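CRISPR protein (Archaeoglobus fulgidus, PDB 4MJK) probably serves as a Cas5-type subunit of an archaeal type I-A Cascade complex, the RNA-guided surveillance assembly of CRISPR immunity. Local coordinates at the interface of chains A and B. Sequence-based numbering; all coordinates share one arbitrary frame. Chains: chain A/B, CRISPR protein.

Contact 1: the interface of chains A and B. Residues chain A 79, 81, 84-85, 88, 117; chain B 11-12, 79, 81, 84, 117-119.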
# COMPACT_ATOMS: atom_id res chain seq x y z
N LEU A 79 6.02 6.62 -2.77
CA LEU A 79 7.17 5.78 -2.50
C LEU A 79 7.10 4.64 -3.50
O LEU A 79 6.29 3.73 -3.34
CB LEU A 79 7.12 5.26 -1.05
CG LEU A 79 8.24 4.32 -0.61
CD1 LEU A 79 9.58 5.05 -0.59
CD2 LEU A 79 7.93 3.70 0.78
N TYR A 81 7.89 1.30 -5.62
CA TYR A 81 8.48 0.04 -5.19
C TYR A 81 9.92 -0.05 -5.68
O TYR A 81 10.75 -0.74 -5.09
CB TYR A 81 7.65 -1.17 -5.59
CG TYR A 81 6.85 -1.71 -4.43
CD1 TYR A 81 5.54 -1.31 -4.21
CD2 TYR A 81 7.42 -2.60 -3.51
CE1 TYR A 81 4.82 -1.78 -3.13
CE2 TYR A 81 6.70 -3.08 -2.42
CZ TYR A 81 5.40 -2.66 -2.24
OH TYR A 81 4.66 -3.13 -1.18
N ILE A 84 11.71 1.36 -2.82
CA ILE A 84 11.67 0.39 -1.74
C ILE A 84 12.67 -0.76 -1.95
O ILE A 84 13.42 -1.11 -1.03
CB ILE A 84 10.25 -0.19 -1.59
CG1 ILE A 84 9.32 0.84 -0.96
CG2 ILE A 84 10.29 -1.49 -0.76
CD1 ILE A 84 7.83 0.63 -1.32
N ASN A 85 12.66 -1.34 -3.15
CA ASN A 85 13.52 -2.48 -3.42
C ASN A 85 14.99 -2.05 -3.44
O ASN A 85 15.87 -2.84 -3.13
CB ASN A 85 13.09 -3.22 -4.69
CG ASN A 85 11.77 -3.96 -4.50
OD1 ASN A 85 11.39 -4.26 -3.37
ND2 ASN A 85 11.06 -4.25 -5.59
N LEU A 88 16.07 -1.71 0.20
CA LEU A 88 16.41 -3.08 0.57
C LEU A 88 17.68 -3.53 -0.16
O LEU A 88 17.67 -4.51 -0.90
CB LEU A 88 15.25 -4.04 0.29
CG LEU A 88 14.10 -4.01 1.29
CD1 LEU A 88 12.89 -4.73 0.73
CD2 LEU A 88 14.51 -4.62 2.64
N ILE A 117 3.45 3.19 -3.47
CA ILE A 117 2.73 3.47 -2.23
C ILE A 117 2.60 4.99 -2.06
O ILE A 117 3.51 5.73 -2.40
CB ILE A 117 3.48 2.82 -1.02
CG1 ILE A 117 3.34 1.29 -1.08
CG2 ILE A 117 2.97 3.37 0.32
CD1 ILE A 117 4.21 0.58 -0.07
N VAL B 11 -1.42 -6.45 0.16
CA VAL B 11 -1.30 -5.48 -0.93
C VAL B 11 0.02 -4.74 -0.87
O VAL B 11 0.71 -4.61 -1.89
CB VAL B 11 -2.47 -4.48 -0.92
CG1 VAL B 11 -2.20 -3.31 -1.89
CG2 VAL B 11 -3.79 -5.21 -1.26
N TRP B 12 0.38 -4.24 0.31
CA TRP B 12 1.56 -3.39 0.44
C TRP B 12 2.33 -3.58 1.75
O TRP B 12 3.51 -3.27 1.82
CB TRP B 12 1.17 -1.90 0.30
CG TRP B 12 0.22 -1.45 1.39
CD1 TRP B 12 -1.14 -1.48 1.35
CD2 TRP B 12 0.57 -0.94 2.69
NE1 TRP B 12 -1.66 -1.01 2.54
CE2 TRP B 12 -0.63 -0.68 3.38
CE3 TRP B 12 1.79 -0.68 3.34
CZ2 TRP B 12 -0.65 -0.16 4.67
CZ3 TRP B 12 1.77 -0.17 4.63
CH2 TRP B 12 0.55 0.08 5.29
N LEU B 79 10.22 -3.94 5.27
CA LEU B 79 10.98 -2.72 5.40
C LEU B 79 10.19 -1.74 6.27
O LEU B 79 9.14 -1.21 5.85
CB LEU B 79 11.24 -2.10 4.03
CG LEU B 79 11.99 -0.77 4.04
CD1 LEU B 79 13.40 -0.97 4.61
CD2 LEU B 79 12.05 -0.15 2.63
N TYR B 81 8.97 1.57 8.23
CA TYR B 81 8.99 2.99 7.89
C TYR B 81 10.02 3.77 8.68
O TYR B 81 10.46 4.84 8.24
CB TYR B 81 7.61 3.62 8.05
CG TYR B 81 6.88 3.78 6.74
CD1 TYR B 81 6.13 2.74 6.20
CD2 TYR B 81 6.94 4.98 6.02
CE1 TYR B 81 5.45 2.90 5.00
CE2 TYR B 81 6.26 5.14 4.83
CZ TYR B 81 5.52 4.09 4.32
OH TYR B 81 4.85 4.24 3.13
N ILE B 84 12.96 3.67 6.27
CA ILE B 84 12.70 4.51 5.11
C ILE B 84 12.81 5.98 5.46
O ILE B 84 13.41 6.78 4.72
CB ILE B 84 11.28 4.26 4.58
CG1 ILE B 84 11.16 2.84 4.03
CG2 ILE B 84 10.92 5.31 3.51
CD1 ILE B 84 9.72 2.33 3.91
N ILE B 117 6.42 -1.86 5.26
CA ILE B 117 6.15 -2.31 3.91
C ILE B 117 6.63 -3.74 3.78
O ILE B 117 7.62 -4.11 4.38
CB ILE B 117 6.94 -1.45 2.90
CG1 ILE B 117 6.58 0.02 3.08
CG2 ILE B 117 6.70 -1.93 1.48
CD1 ILE B 117 5.14 0.32 2.93
N LEU B 118 5.91 -4.55 3.00
CA LEU B 118 6.39 -5.90 2.67
C LEU B 118 6.77 -5.94 1.19
O LEU B 118 6.01 -5.47 0.32
CB LEU B 118 5.31 -6.95 2.99
CG LEU B 118 4.95 -7.12 4.47
CD1 LEU B 118 3.65 -7.91 4.64
CD2 LEU B 118 6.10 -7.76 5.27
N SER B 119 7.94 -6.49 0.89
CA SER B 119 8.37 -6.59 -0.49
C SER B 119 8.71 -8.03 -0.85
O SER B 119 9.43 -8.69 -0.12
CB SER B 119 9.59 -5.69 -0.74
OG SER B 119 10.02 -5.83 -2.08

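Contact 2: the interface of chains A and B. Residues chain A 85, 106, 110-112; chain B 120-123.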
# COMPACT_ATOMS: atom_id res chain seq x y z
N ASN A 85 12.66 -1.34 -3.15
CA ASN A 85 13.52 -2.48 -3.42
C ASN A 85 14.99 -2.05 -3.44
O ASN A 85 15.87 -2.84 -3.13
CB ASN A 85 13.09 -3.22 -4.69
CG ASN A 85 11.77 -3.96 -4.50
OD1 ASN A 85 11.39 -4.26 -3.37
ND2 ASN A 85 11.06 -4.25 -5.59
N LYS A 106 13.86 -8.10 -12.25
CA LYS A 106 12.64 -7.37 -11.87
C LYS A 106 12.61 -5.92 -12.37
O LYS A 106 11.62 -5.22 -12.21
CB LYS A 106 12.35 -7.47 -10.36
CG LYS A 106 13.56 -7.28 -9.44
CD LYS A 106 13.14 -7.10 -7.98
CE LYS A 106 12.58 -8.38 -7.38
NZ LYS A 106 12.13 -8.19 -5.96
N SER A 110 8.41 -6.61 -14.49
CA SER A 110 8.07 -7.14 -13.17
C SER A 110 6.56 -7.14 -12.94
O SER A 110 5.85 -6.26 -13.44
CB SER A 110 8.73 -6.30 -12.08
OG SER A 110 8.08 -6.49 -10.83
N PRO A 111 6.06 -8.13 -12.19
CA PRO A 111 4.64 -8.16 -11.79
C PRO A 111 4.24 -6.88 -11.05
O PRO A 111 3.06 -6.52 -11.03
CB PRO A 111 4.57 -9.34 -10.80
CG PRO A 111 5.78 -10.16 -11.05
CD PRO A 111 6.83 -9.25 -11.62
N ALA A 112 5.20 -6.23 -10.42
CA ALA A 112 4.94 -5.05 -9.60
C ALA A 112 5.33 -3.77 -10.33
O ALA A 112 5.67 -2.76 -9.70
CB ALA A 112 5.69 -5.16 -8.26
N SER B 120 8.23 -8.50 -1.98
CA SER B 120 8.43 -9.90 -2.34
C SER B 120 9.74 -10.13 -3.10
O SER B 120 10.16 -9.30 -3.91
CB SER B 120 7.26 -10.40 -3.16
OG SER B 120 7.07 -9.54 -4.26
N LEU B 121 10.37 -11.26 -2.83
CA LEU B 121 11.62 -11.58 -3.48
C LEU B 121 11.40 -11.77 -4.98
O LEU B 121 12.27 -11.42 -5.78
CB LEU B 121 12.24 -12.82 -2.86
CG LEU B 121 12.66 -12.63 -1.40
CD1 LEU B 121 12.99 -13.96 -0.77
CD2 LEU B 121 13.84 -11.69 -1.31
N ASN B 122 10.23 -12.28 -5.35
CA ASN B 122 9.84 -12.46 -6.75
C ASN B 122 8.88 -11.38 -7.28
O ASN B 122 8.27 -11.56 -8.33
CB ASN B 122 9.20 -13.83 -6.95
CG ASN B 122 8.03 -14.05 -6.01
OD1 ASN B 122 7.61 -13.12 -5.34
ND2 ASN B 122 7.52 -15.27 -5.95
N ASP B 123 8.74 -10.27 -6.55
CA ASP B 123 7.84 -9.17 -6.94
C ASP B 123 6.37 -9.58 -7.10
O ASP B 123 5.55 -8.82 -7.64
CB ASP B 123 8.34 -8.45 -8.20
CG ASP B 123 9.21 -7.24 -7.86
OD1 ASP B 123 9.50 -7.04 -6.65
OD2 ASP B 123 9.61 -6.51 -8.79
O HOH W 1 10.71 -4.05 -8.58

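Contact 1: the interface of chains A and B
A:Ile117 and B:Ile117 meet tip to tip through their CD1 methyls at the apolar centre of this contact between two copies of one protein. Each holds CG1 anti to its carbonyl carbon, but the second torsions differ: the A:Ile117 side chain is extended (chi2 171°) and that of B:Ile117 is bent (chi2 -58°). The two isoleucines are therefore not equivalent. CD1 of A:Ile117 also lies 3.9 Å from CB of B:Trp12, the two side chains crossing at about a right angle. CG2 of A:Ile117 meets the phenol oxygen OH of B:Tyr81, the side chains tip to tip. Farther out, A:Leu79, with CG anti to the backbone N, sends CD2 tip to tip against CD1 of B:Ile84, 3.9 Å away. A:Ile84 CD1 caps one face of the A:Tyr81 ring within its own chain, and touches B:Ile117 CG2 across the contact at 4.0 Å.

At the rim, A:Tyr81 OH gives a hydrogen bond to the main-chain O of B:Leu118, 3.1 Å away. That oxygen lies at the edge of the ring, in its plane. The donor sits above the carbonyl plane, 25° out of it. An alanine here would remove the hydroxyl and the ring, and would probably loosen the hold on strand 115-120 of chain B and leave A:Ile84 CD1 less well supported. B:Ser119 OG, anti to its backbone N, donates in plane to a lone pair of A:Asn85 OD1. A:Leu88 CD1 packs on B:Ser119 CB at 3.7 Å.

In the fold, A:Tyr81, A:Ile84 and A:Asn85 belong to helix 81-87, directly after strand 76-80, which carries A:Leu79. Strand 115-120 supplies Ile117 from both chains and B:Leu118 and B:Ser119.

Contact 2: the interface of chains A and B
This is a polar, charge-paired interface in which one acidic residue of chain B is gripped mainly by loop residues of chain A, with A:Asn85 of helix 81-87 joining through a water; it helps hold the two copies together in the deposited assembly, which may or may not be the biological one. B:Asp123 buries 113 Å² against chain A. Its two carboxylate oxygens have different partners. B:Asp123 OD1 forms a salt bridge with A:Lys106 NZ at 3.0 Å, and the ammonium comes from above the carboxylate plane, 68° out of it. B:Asp123 OD2 takes a hydrogen bond from A:Ser110 OG at 2.6 Å, using its anti lone pair. A:Ser110 OG also accepts the backbone N-H of A:Ala112, its N 2.9 Å away, which probably helps orient the hydroxyl toward OD2. The oxygen of water 1 lies 2.7 Å from OD2 of B:Asp123 and bridges it to ND2 of A:Asn85.

A:Lys106 starts in the crowded position between backbone N and carbonyl carbon (chi1 43°) and bends at chi3 (70°). It crosses B:Asp123 at about a right angle, with A:Lys106 CE 3.6 Å from the carboxylate carbon B:Asp123 CG. A:Lys106 NZ also donates in plane to the main-chain O of B:Ser120 at 3.1 Å. A:Pro111 CD packs against B:Asp123 CB at 3.8 Å. The nearby ammonium and the donated bonds would probably keep the carboxylate ionised. For the protein, the site pins the segment after strand 115-120 of chain B to a loop of chain A.

Contact 1 and contact 2 are neighbouring patches of one A-B interface, their C-alpha centres about 11 Å apart. A:Asn85 belongs to both: its side-chain amide oxygen OD1 serves contact 1, and its amide nitrogen ND2 faces contact 2. On chain B, strand 115-120 runs from one to the other, and the loop that follows it completes contact 2. Contact 1 is mainly apolar, while contact 2 adds charge and directed polar bonds. Together they could set how the two copies are placed against each other. The interface is not an exact two-fold, and the structure alone does not show whether this pairing occurs in the cell.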